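PDB 4KB5: membrane-anchored mycosin mycp1 from Mycobacterium smegmatis, which acts as a subtilisin-like serine protease that cleaves EspB and may both regulate ESX-1 secretion and influence virulence in mycobacteria. Local coordinates for residues A[66-70]-A[105-109]; A[166-171]-A[199-203]; A[214-218]-A[269-273]. All blocks are in the same frame, centred on the assembly; numbering follows the deposited sequence.

Interaction 1. Residues A[66-70]-A[105-109]; sequences VAVID and TAAII
The flat group of this contact is the carboxylate of Asp-70, and its two oxygens are shared out between two partners. OD2 lies 2.9 Å from Thr-105 OG1, which does not sit in the carboxylate plane but comes in tilted over one face. The methyl CG2 of Thr-105 reaches OD2 from that same side, at 3.5 Å. The other oxygen, OD1, is hydrogen-bonded to ND1 of His-101, the residue just before helix 102-110. Thr-105 OG1 has a second partner in the carbonyl O of His-101.

Below this polar end the contact is purely apolar. Val-68 divides its two methyls along one side of the helix. Its CG1, trans to the backbone N (chi1 -175°), slides past CG2 of Thr-105. The other branch, CG2, runs alongside CD1 of Ile-109 at 3.9 Å and lies beside CB of Ala-106. At the far end Val-66 and Ile-109 meet tip to tip, CG1 against CG2 at 4.0 Å. Beyond the strand partner, Ile-109 also packs on Ala-316 of helix 311-328 and on Asn-178.

The short segments 66-70 and 105-109 run nearly antiparallel, at 154°, so Asp-70 at the strand's end faces Thr-105, and Val-66, earlier in the strand, faces Ile-109, one turn later in the helix. A central strand that ends in the aspartate, covered by the helix that starts right after the histidine, is the arrangement of the subtilase charge-relay site, to which Asp-70, His-101 and Ser-312 are assigned.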
loop_
_atom_site.group_PDB
_atom_site.type_symbol
_atom_site.label_atom_id
_atom_site.label_comp_id
_atom_site.label_asym_id
_atom_site.label_seq_id
_atom_site.Cartn_x
_atom_site.Cartn_y
_atom_site.Cartn_z
ATOM N N VAL A 66 5.920 4.505 10.877
ATOM C CA VAL A 66 5.302 3.889 9.719
ATOM C C VAL A 66 6.146 2.725 9.229
ATOM O O VAL A 66 7.352 2.883 8.960
ATOM C CB VAL A 66 5.115 4.902 8.562
ATOM C CG1 VAL A 66 4.387 4.254 7.383
ATOM C CG2 VAL A 66 4.355 6.132 9.054
ATOM N N ALA A 67 5.509 1.559 9.124
ATOM C CA ALA A 67 6.142 0.392 8.551
ATOM C C ALA A 67 5.892 0.353 7.055
ATOM O O ALA A 67 4.753 0.511 6.574
ATOM C CB ALA A 67 5.630 -0.880 9.218
ATOM N N VAL A 68 6.959 0.135 6.307
ATOM C CA VAL A 68 6.865 0.074 4.860
ATOM C C VAL A 68 7.105 -1.370 4.472
ATOM O O VAL A 68 8.232 -1.875 4.579
ATOM C CB VAL A 68 7.886 1.016 4.203
ATOM C CG1 VAL A 68 7.709 1.040 2.690
ATOM C CG2 VAL A 68 7.751 2.418 4.779
ATOM N N ILE A 69 6.041 -2.051 4.051
ATOM C CA ILE A 69 6.160 -3.457 3.642
ATOM C C ILE A 69 6.232 -3.495 2.122
ATOM O O ILE A 69 5.237 -3.263 1.420
ATOM C CB ILE A 69 5.040 -4.348 4.249
ATOM C CG1 ILE A 69 5.095 -4.282 5.789
ATOM C CG2 ILE A 69 5.184 -5.787 3.769
ATOM C CD1 ILE A 69 4.053 -5.126 6.518
ATOM N N ASP A 70 7.434 -3.745 1.609
ATOM C CA ASP A 70 7.733 -3.461 0.200
ATOM C C ASP A 70 8.982 -4.257 -0.212
ATOM O O ASP A 70 9.171 -5.391 0.250
ATOM C CB ASP A 70 7.972 -1.939 0.055
ATOM C CG ASP A 70 7.669 -1.406 -1.345
ATOM O OD1 ASP A 70 8.283 -1.869 -2.335
ATOM O OD2 ASP A 70 6.830 -0.480 -1.453
ATOM N N THR A 105 8.990 4.389 -2.255
ATOM C CA THR A 105 7.742 4.291 -1.476
ATOM C C THR A 105 7.921 4.998 -0.140
ATOM O O THR A 105 7.098 5.839 0.240
ATOM C CB THR A 105 7.327 2.823 -1.237
ATOM O OG1 THR A 105 7.228 2.146 -2.497
ATOM C CG2 THR A 105 5.971 2.751 -0.540
ATOM N N ALA A 106 9.014 4.662 0.552
ATOM C CA ALA A 106 9.371 5.250 1.849
ATOM C C ALA A 106 9.589 6.759 1.778
ATOM O O ALA A 106 9.237 7.490 2.706
ATOM C CB ALA A 106 10.626 4.566 2.416
ATOM N N ALA A 107 10.191 7.222 0.685
ATOM C CA ALA A 107 10.485 8.650 0.520
ATOM C C ALA A 107 9.193 9.437 0.297
ATOM O O ALA A 107 9.049 10.535 0.824
ATOM C CB ALA A 107 11.460 8.880 -0.634
ATOM N N ILE A 108 8.253 8.879 -0.459
ATOM C CA ILE A 108 6.918 9.511 -0.578
ATOM C C ILE A 108 6.266 9.681 0.801
ATOM O O ILE A 108 5.694 10.742 1.115
ATOM C CB ILE A 108 6.032 8.775 -1.593
ATOM C CG1 ILE A 108 6.519 9.148 -3.000
ATOM C CG2 ILE A 108 4.554 9.167 -1.441
ATOM C CD1 ILE A 108 6.172 8.151 -4.081
ATOM N N ILE A 109 6.417 8.658 1.652
ATOM C CA ILE A 109 5.786 8.679 2.957
ATOM C C ILE A 109 6.474 9.701 3.845
ATOM O O ILE A 109 5.811 10.542 4.454
ATOM C CB ILE A 109 5.776 7.276 3.631
ATOM C CG1 ILE A 109 4.855 6.312 2.876
ATOM C CG2 ILE A 109 5.370 7.364 5.102
ATOM C CD1 ILE A 109 5.094 4.846 3.214
#

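Interaction 2. Residues A[166-171]-A[199-203]; sequences VVHAAN and AINYA
Tyr-202 and Asn-171 close one end of a helix pair that belongs to the layered α/β fold of subtilases, in which segments 166-171 and 199-203 of two neighbouring helices run nearly parallel (10°) against the parallel sheet. The tyrosine shows how one side chain can serve two chemistries. Its CB leaves helix 194-206 toward the neighbour, and with CG anti to the backbone N (chi1 175°) the tyrosine side chain crosses that of Val-167 at about a right angle. CD2 comes to 4.2 Å from Val-167 CG2, and CE2 then meets the second branch of the same valine, CG1, with Ala-170 CB a little farther off. At the tip the hydroxyl leaves the apolar zone and gives its proton to the asparagine.

Alanines at 170, 199 and 203 keep the interface thin, with the segment axes 8.9 Å apart. CB of Ala-203 touches both CG1 of Val-166, at 3.6 Å, and CB of Ala-170, at 3.7 Å, while Ala-199 CB rests against Val-167 CG2. Val-166 and Ala-203 also pack on Ile-211, which joins the pair to strand 210-214.

The amide of Asn-171 stands 78° from the ring plane and is held at both ends: ND2 is bonded to Asp-15 OD2, and OD1 lies at the ring edge, in plane, accepting Tyr-202 OH at 2.6 Å on a lone pair.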
loop_
_atom_site.group_PDB
_atom_site.type_symbol
_atom_site.label_atom_id
_atom_site.label_comp_id
_atom_site.label_asym_id
_atom_site.label_seq_id
_atom_site.Cartn_x
_atom_site.Cartn_y
_atom_site.Cartn_z
ATOM N N VAL A 166 3.067 -8.587 8.633
ATOM C CA VAL A 166 2.075 -7.735 9.293
ATOM C C VAL A 166 2.108 -7.905 10.814
ATOM O O VAL A 166 2.104 -6.913 11.563
ATOM C CB VAL A 166 0.644 -7.993 8.734
ATOM C CG1 VAL A 166 -0.412 -7.215 9.516
ATOM C CG2 VAL A 166 0.579 -7.619 7.265
ATOM N N VAL A 167 2.147 -9.153 11.281
ATOM C CA VAL A 167 2.270 -9.408 12.729
ATOM C C VAL A 167 3.547 -8.758 13.258
ATOM O O VAL A 167 3.540 -8.076 14.292
ATOM C CB VAL A 167 2.272 -10.929 13.052
ATOM C CG1 VAL A 167 2.705 -11.181 14.500
ATOM C CG2 VAL A 167 0.904 -11.541 12.772
ATOM N N HIS A 168 4.635 -8.965 12.526
ATOM C CA HIS A 168 5.949 -8.428 12.901
ATOM C C HIS A 168 5.960 -6.916 12.989
ATOM O O HIS A 168 6.407 -6.340 13.993
ATOM C CB HIS A 168 7.000 -8.910 11.907
ATOM C CG HIS A 168 8.415 -8.821 12.433
ATOM N ND1 HIS A 168 9.381 -8.118 11.809
ATOM C CD2 HIS A 168 8.996 -9.356 13.575
ATOM C CE1 HIS A 168 10.529 -8.217 12.507
ATOM N NE2 HIS A 168 10.291 -8.972 13.591
ATOM N N ALA A 169 5.431 -6.255 11.954
ATOM C CA ALA A 169 5.372 -4.788 11.929
ATOM C C ALA A 169 4.576 -4.271 13.109
ATOM O O ALA A 169 4.991 -3.322 13.802
ATOM C CB ALA A 169 4.769 -4.307 10.614
ATOM N N ALA A 170 3.434 -4.912 13.360
ATOM C CA ALA A 170 2.584 -4.519 14.486
ATOM C C ALA A 170 3.314 -4.689 15.817
ATOM O O ALA A 170 3.290 -3.797 16.670
ATOM C CB ALA A 170 1.273 -5.311 14.477
ATOM N N ASN A 171 3.983 -5.820 15.987
ATOM C CA ASN A 171 4.752 -6.066 17.217
ATOM C C ASN A 171 5.946 -5.143 17.343
ATOM O O ASN A 171 6.351 -4.802 18.459
ATOM C CB ASN A 171 5.160 -7.533 17.342
ATOM C CG ASN A 171 3.970 -8.441 17.628
ATOM O OD1 ASN A 171 2.950 -7.993 18.158
ATOM N ND2 ASN A 171 4.097 -9.721 17.282
ATOM N N ALA A 199 -3.826 -12.048 10.673
ATOM C CA ALA A 199 -2.738 -11.092 10.956
ATOM C C ALA A 199 -3.241 -9.628 10.874
ATOM O O ALA A 199 -2.916 -8.786 11.723
ATOM C CB ALA A 199 -1.576 -11.322 9.989
ATOM N N ILE A 200 -4.052 -9.345 9.863
ATOM C CA ILE A 200 -4.657 -8.009 9.709
ATOM C C ILE A 200 -5.535 -7.623 10.912
ATOM O O ILE A 200 -5.365 -6.548 11.510
ATOM C CB ILE A 200 -5.373 -7.896 8.359
ATOM C CG1 ILE A 200 -4.320 -7.924 7.242
ATOM C CG2 ILE A 200 -6.217 -6.629 8.284
ATOM C CD1 ILE A 200 -4.867 -8.190 5.860
ATOM N N ASN A 201 -6.429 -8.527 11.300
ATOM C CA ASN A 201 -7.270 -8.325 12.480
ATOM C C ASN A 201 -6.431 -8.114 13.725
ATOM O O ASN A 201 -6.711 -7.226 14.533
ATOM C CB ASN A 201 -8.205 -9.525 12.673
ATOM C CG ASN A 201 -9.089 -9.377 13.898
ATOM O OD1 ASN A 201 -10.057 -8.613 13.898
ATOM N ND2 ASN A 201 -8.741 -10.091 14.963
ATOM N N TYR A 202 -5.384 -8.927 13.875
ATOM C CA TYR A 202 -4.433 -8.743 14.967
ATOM C C TYR A 202 -3.780 -7.349 14.959
ATOM O O TYR A 202 -3.796 -6.627 15.961
ATOM C CB TYR A 202 -3.351 -9.849 14.938
ATOM C CG TYR A 202 -2.276 -9.643 15.980
ATOM C CD1 TYR A 202 -2.527 -9.891 17.336
ATOM C CD2 TYR A 202 -1.011 -9.175 15.616
ATOM C CE1 TYR A 202 -1.541 -9.682 18.299
ATOM C CE2 TYR A 202 -0.019 -8.972 16.567
ATOM C CZ TYR A 202 -0.285 -9.227 17.903
ATOM O OH TYR A 202 0.706 -9.009 18.836
ATOM N N ALA A 203 -3.194 -6.974 13.828
ATOM C CA ALA A 203 -2.517 -5.675 13.727
ATOM C C ALA A 203 -3.487 -4.488 13.928
ATOM O O ALA A 203 -3.151 -3.505 14.606
ATOM C CB ALA A 203 -1.791 -5.568 12.390
#

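Interaction 3. Residues A[214-218]-A[269-273]; sequences AAGNT and NFSMS
The carbonyl O of Phe-270 is gripped from three points on the facing loop. Thr-218 N donates to it at 2.6 Å in a nearly straight bond (161° at the hydrogen), Asn-217 CA adds a CH···O contact at 3.1 Å, and Thr-218 OG1 contributes a weak bond. The reciprocal bond, Met-272 N to Gly-216 O at 2.7 Å, completes a single antiparallel bridge in which Asn-217 and Ser-271 are the non-hydrogen-bonded pair. A water extends the join by donating to both Ala-215 O and Met-272 O.

Met-272 packs over the bridge. Its CB lies 3.4 Å from Gly-216 O, and the bend at chi2 (-72°) brings SD to 3.7 Å from Thr-218 CG2. The amide of Asn-217 and the ring of Phe-270 lie side by side, their planes 82° apart.

Asn-217, about 5 Å from Ser-312 between side chains, matches the oxyanion-hole asparagine of subtilases and probably has that role here. Because the bonds across the bridge are made almost wholly by main-chain atoms, they fix the backbone on both sides of this asparagine without drawing on its amide.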
loop_
_atom_site.group_PDB
_atom_site.type_symbol
_atom_site.label_atom_id
_atom_site.label_comp_id
_atom_site.label_asym_id
_atom_site.label_seq_id
_atom_site.Cartn_x
_atom_site.Cartn_y
_atom_site.Cartn_z
ATOM N N ALA A 214 -2.038 -1.186 -1.466
ATOM C CA ALA A 214 -2.162 -0.912 -2.894
ATOM C C ALA A 214 -3.365 -1.637 -3.495
ATOM O O ALA A 214 -3.610 -2.797 -3.171
ATOM C CB ALA A 214 -0.893 -1.343 -3.618
ATOM N N ALA A 215 -4.092 -0.972 -4.388
ATOM C CA ALA A 215 -5.180 -1.643 -5.129
ATOM C C ALA A 215 -4.641 -2.700 -6.102
ATOM O O ALA A 215 -5.343 -3.672 -6.435
ATOM C CB ALA A 215 -6.050 -0.631 -5.875
ATOM N N GLY A 216 -3.392 -2.510 -6.539
ATOM C CA GLY A 216 -2.762 -3.402 -7.518
ATOM C C GLY A 216 -2.734 -2.796 -8.910
ATOM O O GLY A 216 -3.561 -1.933 -9.252
ATOM N N ASN A 217 -1.775 -3.245 -9.716
ATOM C CA ASN A 217 -1.619 -2.769 -11.091
ATOM C C ASN A 217 -1.948 -3.911 -12.038
ATOM O O ASN A 217 -1.572 -5.056 -11.792
ATOM C CB ASN A 217 -0.173 -2.297 -11.356
ATOM C CG ASN A 217 0.371 -1.373 -10.269
ATOM O OD1 ASN A 217 1.527 -1.507 -9.846
ATOM N ND2 ASN A 217 -0.437 -0.426 -9.831
ATOM N N THR A 218 -2.649 -3.629 -13.122
ATOM C CA THR A 218 -2.886 -4.672 -14.114
ATOM C C THR A 218 -1.546 -5.158 -14.675
ATOM O O THR A 218 -0.574 -4.414 -14.723
ATOM C CB THR A 218 -3.781 -4.190 -15.256
ATOM O OG1 THR A 218 -3.189 -3.038 -15.857
ATOM C CG2 THR A 218 -5.173 -3.822 -14.734
ATOM N N ASN A 269 -5.320 3.909 -16.015
ATOM C CA ASN A 269 -5.656 2.705 -16.770
ATOM C C ASN A 269 -5.128 1.409 -16.159
ATOM O O ASN A 269 -5.719 0.358 -16.363
ATOM C CB ASN A 269 -5.198 2.827 -18.235
ATOM C CG ASN A 269 -3.689 3.034 -18.372
ATOM O OD1 ASN A 269 -3.227 4.154 -18.594
ATOM N ND2 ASN A 269 -2.917 1.955 -18.247
ATOM N N PHE A 270 -4.026 1.484 -15.407
ATOM C CA PHE A 270 -3.378 0.288 -14.866
ATOM C C PHE A 270 -3.887 -0.092 -13.451
ATOM O O PHE A 270 -3.574 -1.167 -12.959
ATOM C CB PHE A 270 -1.845 0.471 -14.868
ATOM C CG PHE A 270 -1.376 1.659 -14.051
ATOM C CD1 PHE A 270 -1.362 1.606 -12.651
ATOM C CD2 PHE A 270 -0.986 2.841 -14.679
ATOM C CE1 PHE A 270 -0.962 2.700 -11.900
ATOM C CE2 PHE A 270 -0.583 3.939 -13.927
ATOM C CZ PHE A 270 -0.572 3.870 -12.542
ATOM N N SER A 271 -4.667 0.785 -12.815
ATOM C CA SER A 271 -5.141 0.592 -11.430
ATOM C C SER A 271 -6.180 -0.535 -11.371
ATOM O O SER A 271 -7.154 -0.509 -12.108
ATOM C CB SER A 271 -5.749 1.900 -10.907
ATOM O OG SER A 271 -5.765 1.981 -9.490
ATOM N N MET A 272 -5.966 -1.543 -10.524
ATOM C CA MET A 272 -6.930 -2.649 -10.441
ATOM C C MET A 272 -8.250 -2.201 -9.804
ATOM O O MET A 272 -8.257 -1.610 -8.715
ATOM C CB MET A 272 -6.346 -3.844 -9.685
ATOM C CG MET A 272 -5.443 -4.721 -10.534
ATOM S SD MET A 272 -6.305 -5.713 -11.778
ATOM C CE MET A 272 -7.449 -6.647 -10.761
ATOM N N SER A 273 -9.361 -2.464 -10.485
ATOM C CA SER A 273 -10.670 -2.114 -9.929
ATOM C C SER A 273 -11.299 -3.279 -9.165
ATOM O O SER A 273 -10.962 -4.453 -9.390
ATOM C CB SER A 273 -11.628 -1.629 -11.012
ATOM O OG SER A 273 -12.143 -2.724 -11.747
HETATM O O HOH W 1 -8.070 -3.588 -6.537
#

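How the interactions relate
Interactions 1 and 2 share the sheet and divide it between them: from strand 65-70, Val-66 and Val-68 serve the helix of interaction 1, whereas Ala-67 and Ile-69 turn to the other face and pack on Ala-169 and Val-166 of interaction 2. Both are buried and largely aliphatic, each with one polar pair at an end. Interaction 3 is only partly buried, joins two loops rather than regular elements, and relies on main-chain hydrogen bonds and a water. Interactions 1 and 3 bear on the active site from separate places, about 8 Å apart at their nearest atoms; interaction 2 lies across the chain's centre from interaction 3, between two helices packed on the sheet.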